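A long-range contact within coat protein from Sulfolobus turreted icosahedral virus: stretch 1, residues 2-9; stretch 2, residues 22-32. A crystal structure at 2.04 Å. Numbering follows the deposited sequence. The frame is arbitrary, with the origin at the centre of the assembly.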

# COMPACT_ATOMS: atom_id res chain seq x y z
N GLU A 2 14.78 4.00 -21.91
CA GLU A 2 15.79 3.35 -21.07
C GLU A 2 15.45 3.50 -19.59
O GLU A 2 15.22 4.60 -19.10
N ILE A 3 15.43 2.37 -18.88
CA ILE A 3 15.10 2.36 -17.46
C ILE A 3 16.36 2.24 -16.61
O ILE A 3 17.22 1.39 -16.88
N TYR A 4 16.47 3.08 -15.60
CA TYR A 4 17.64 3.06 -14.73
C TYR A 4 17.27 3.50 -13.33
O TYR A 4 16.27 4.19 -13.12
N THR A 5 18.10 3.10 -12.38
CA THR A 5 17.84 3.41 -10.99
C THR A 5 19.00 4.14 -10.32
O THR A 5 20.17 3.87 -10.59
N GLU A 6 18.65 5.09 -9.46
CA GLU A 6 19.67 5.80 -8.70
C GLU A 6 19.17 6.15 -7.29
O GLU A 6 17.97 6.38 -7.06
N THR A 7 20.10 6.15 -6.35
CA THR A 7 19.79 6.44 -4.96
C THR A 7 20.13 7.88 -4.62
O THR A 7 21.24 8.32 -4.86
N LEU A 8 19.17 8.61 -4.07
CA LEU A 8 19.40 10.00 -3.70
C LEU A 8 20.52 10.11 -2.65
O LEU A 8 20.65 9.28 -1.75
N GLN A 9 21.34 11.15 -2.78
CA GLN A 9 22.45 11.40 -1.88
C GLN A 9 21.94 11.78 -0.49
O GLN A 9 22.50 11.38 0.52
N ILE A 22 9.88 14.75 1.62
CA ILE A 22 11.01 14.51 0.75
C ILE A 22 10.67 14.94 -0.67
O ILE A 22 9.66 14.52 -1.23
N LYS A 23 11.50 15.79 -1.25
CA LYS A 23 11.25 16.25 -2.61
C LYS A 23 11.82 15.22 -3.57
O LYS A 23 12.97 14.81 -3.43
N ILE A 24 11.02 14.79 -4.53
CA ILE A 24 11.47 13.81 -5.50
C ILE A 24 11.95 14.53 -6.76
O ILE A 24 11.23 15.34 -7.34
N PRO A 25 13.19 14.26 -7.18
CA PRO A 25 13.77 14.90 -8.38
C PRO A 25 13.06 14.45 -9.66
O PRO A 25 12.76 13.26 -9.83
N ARG A 26 12.81 15.39 -10.56
CA ARG A 26 12.13 15.13 -11.83
C ARG A 26 13.10 15.03 -13.00
O ARG A 26 12.96 15.74 -13.99
N ASN A 27 14.08 14.14 -12.87
CA ASN A 27 15.09 13.94 -13.90
C ASN A 27 14.55 13.33 -15.17
O ASN A 27 15.06 13.59 -16.25
N ASN A 28 13.52 12.51 -15.03
CA ASN A 28 12.89 11.83 -16.16
C ASN A 28 11.58 11.27 -15.66
O ASN A 28 11.14 11.58 -14.54
N PHE A 29 10.96 10.44 -16.48
CA PHE A 29 9.72 9.80 -16.08
C PHE A 29 10.13 8.85 -14.94
O PHE A 29 11.27 8.37 -14.92
N ILE A 30 9.22 8.59 -14.02
CA ILE A 30 9.50 7.73 -12.87
C ILE A 30 8.63 6.48 -12.86
O ILE A 30 7.41 6.57 -12.91
N ARG A 31 9.26 5.31 -12.79
CA ARG A 31 8.52 4.05 -12.75
C ARG A 31 8.28 3.64 -11.30
O ARG A 31 7.24 3.05 -10.98
N LYS A 32 9.23 3.94 -10.42
CA LYS A 32 9.03 3.62 -9.02
C LYS A 32 9.96 4.33 -8.05
O LYS A 32 10.97 4.92 -8.43

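The contact between these two stretches of the viral coat protein is a sparse, side-chain-mediated one, in which two backbones too far apart to hydrogen-bond to each other are bridged by a few long side chains, burying 344 Å² in all. It illustrates a general principle: when the closest registered CA atoms lie more than 8 Å apart, as with I3 and R31 or L8 and P25, reach matters as much as direction.

Four residues of the first stretch show this. I3 and L8 point their CA-to-CB bonds toward the second stretch, whereas Y4 and E6 set off sideways and only their ends come nearer, both with chi1 in the p well. L8, with chi1 m and chi2 p, has the largest covered area, 57 Å², and makes the apolar contact of the set: its CD2 lies 3.8 Å from CD of P25, whose CA-to-CB bond points toward the first stretch.

The polar centre of the contact is Y4. Its ring carries the hydroxyl across the gap to N28, which donates a hydrogen bond from ND2 to OH of Y4 at 2.9 Å, with a nearly straight N-H...O angle of 163°. The amide nitrogen lies at the ring edge, near its plane, as expected for a partner of the phenolic oxygen. The chi1 of N28 is -93°, between wells. Nearby, the end of E6, with chi2 t, comes close to N27, a neighbour of N28 whose CA-to-CB bond points toward the first stretch.

At the other end, I3 (m, t) places CD1 3.4 Å from CD of R31, a tight approach. The CA-to-CB bond of R31 (m, t, p) points toward the first stretch, and that same methyl lies over one face of its guanidinium, while NH1 is hydrogen-bonded elsewhere in the structure.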

# COMPACT_ATOMS: atom_id res chain seq x y z
CB GLU A 2 17.16 3.96 -21.36
CG GLU A 2 18.33 3.30 -20.64
CD GLU A 2 19.67 3.89 -21.06
OE1 GLU A 2 20.71 3.52 -20.49
OE2 GLU A 2 19.67 4.74 -21.98
CB ILE A 3 14.16 1.18 -17.12
CG1 ILE A 3 12.90 1.26 -17.98
CG2 ILE A 3 13.80 1.21 -15.63
CD1 ILE A 3 11.95 0.07 -17.79
CB TYR A 4 18.76 3.95 -15.29
CG TYR A 4 18.43 5.42 -15.32
CD1 TYR A 4 17.60 5.94 -16.32
CD2 TYR A 4 18.91 6.29 -14.34
CE1 TYR A 4 17.27 7.28 -16.35
CE2 TYR A 4 18.57 7.63 -14.36
CZ TYR A 4 17.75 8.12 -15.36
OH TYR A 4 17.40 9.45 -15.37
CB THR A 5 17.55 2.10 -10.22
OG1 THR A 5 16.38 1.48 -10.78
CG2 THR A 5 17.31 2.37 -8.77
CB GLU A 6 20.19 7.04 -9.46
CG GLU A 6 19.19 8.11 -9.85
CD GLU A 6 19.79 9.19 -10.79
OE1 GLU A 6 19.20 10.28 -10.91
OE2 GLU A 6 20.84 8.94 -11.43
CB THR A 7 20.59 5.51 -4.05
OG1 THR A 7 20.31 4.15 -4.42
CG2 THR A 7 20.24 5.74 -2.60
CB LEU A 8 18.10 10.61 -3.17
CG LEU A 8 17.16 11.18 -4.24
CD1 LEU A 8 17.12 10.27 -5.45
CD2 LEU A 8 15.78 11.37 -3.66
CB GLN A 9 23.32 12.53 -2.43
CG GLN A 9 24.75 12.50 -1.93
CD GLN A 9 25.57 11.43 -2.61
OE1 GLN A 9 25.28 10.23 -2.49
NE2 GLN A 9 26.62 11.84 -3.33
CB ILE A 22 11.39 13.01 0.73
CG1 ILE A 22 11.71 12.54 2.16
CG2 ILE A 22 12.60 12.78 -0.16
CD1 ILE A 22 11.91 11.02 2.27
CB LYS A 23 11.91 17.60 -2.85
CG LYS A 23 11.54 18.22 -4.20
CD LYS A 23 10.02 18.42 -4.32
CE LYS A 23 9.71 19.45 -5.39
NZ LYS A 23 10.46 20.73 -5.14
CB ILE A 24 10.33 12.85 -5.86
CG1 ILE A 24 9.84 12.14 -4.58
CG2 ILE A 24 10.79 11.84 -6.90
CD1 ILE A 24 10.93 11.35 -3.87
CB PRO A 25 15.23 14.44 -8.35
CG PRO A 25 15.47 14.08 -6.90
CD PRO A 25 14.19 13.41 -6.51
CB ARG A 26 11.10 16.23 -12.09
CG ARG A 26 10.11 16.37 -10.95
CD ARG A 26 9.08 17.47 -11.18
NE ARG A 26 9.67 18.80 -11.10
CZ ARG A 26 10.19 19.46 -12.12
NH1 ARG A 26 10.20 18.90 -13.33
NH2 ARG A 26 10.69 20.67 -11.95
CB ASN A 27 16.20 13.05 -13.37
CG ASN A 27 16.91 13.64 -12.17
OD1 ASN A 27 17.76 12.99 -11.56
ND2 ASN A 27 16.56 14.87 -11.82
CB ASN A 28 13.77 10.68 -16.64
CG ASN A 28 14.72 11.09 -17.76
OD1 ASN A 28 14.29 11.64 -18.77
ND2 ASN A 28 16.00 10.80 -17.58
CB PHE A 29 9.11 9.01 -17.24
CG PHE A 29 8.26 9.85 -18.17
CD1 PHE A 29 7.19 9.27 -18.85
CD2 PHE A 29 8.53 11.20 -18.37
CE1 PHE A 29 6.39 10.04 -19.72
CE2 PHE A 29 7.74 11.98 -19.23
CZ PHE A 29 6.67 11.39 -19.91
CB ILE A 30 9.28 8.52 -11.55
CG1 ILE A 30 10.27 9.69 -11.48
CG2 ILE A 30 9.40 7.59 -10.34
CD1 ILE A 30 9.95 10.71 -10.39
CB ARG A 31 9.29 2.97 -13.50
CG ARG A 31 9.39 3.21 -15.01
CD ARG A 31 10.15 2.09 -15.66
NE ARG A 31 9.38 0.86 -15.62
CZ ARG A 31 8.35 0.61 -16.43
NH1 ARG A 31 7.99 1.51 -17.33
NH2 ARG A 31 7.68 -0.52 -16.33
CB LYS A 32 9.09 2.10 -8.79
CG LYS A 32 10.47 1.47 -8.78
CD LYS A 32 10.36 -0.00 -8.33
CE LYS A 32 11.70 -0.73 -8.31
NZ LYS A 32 12.63 -0.23 -7.25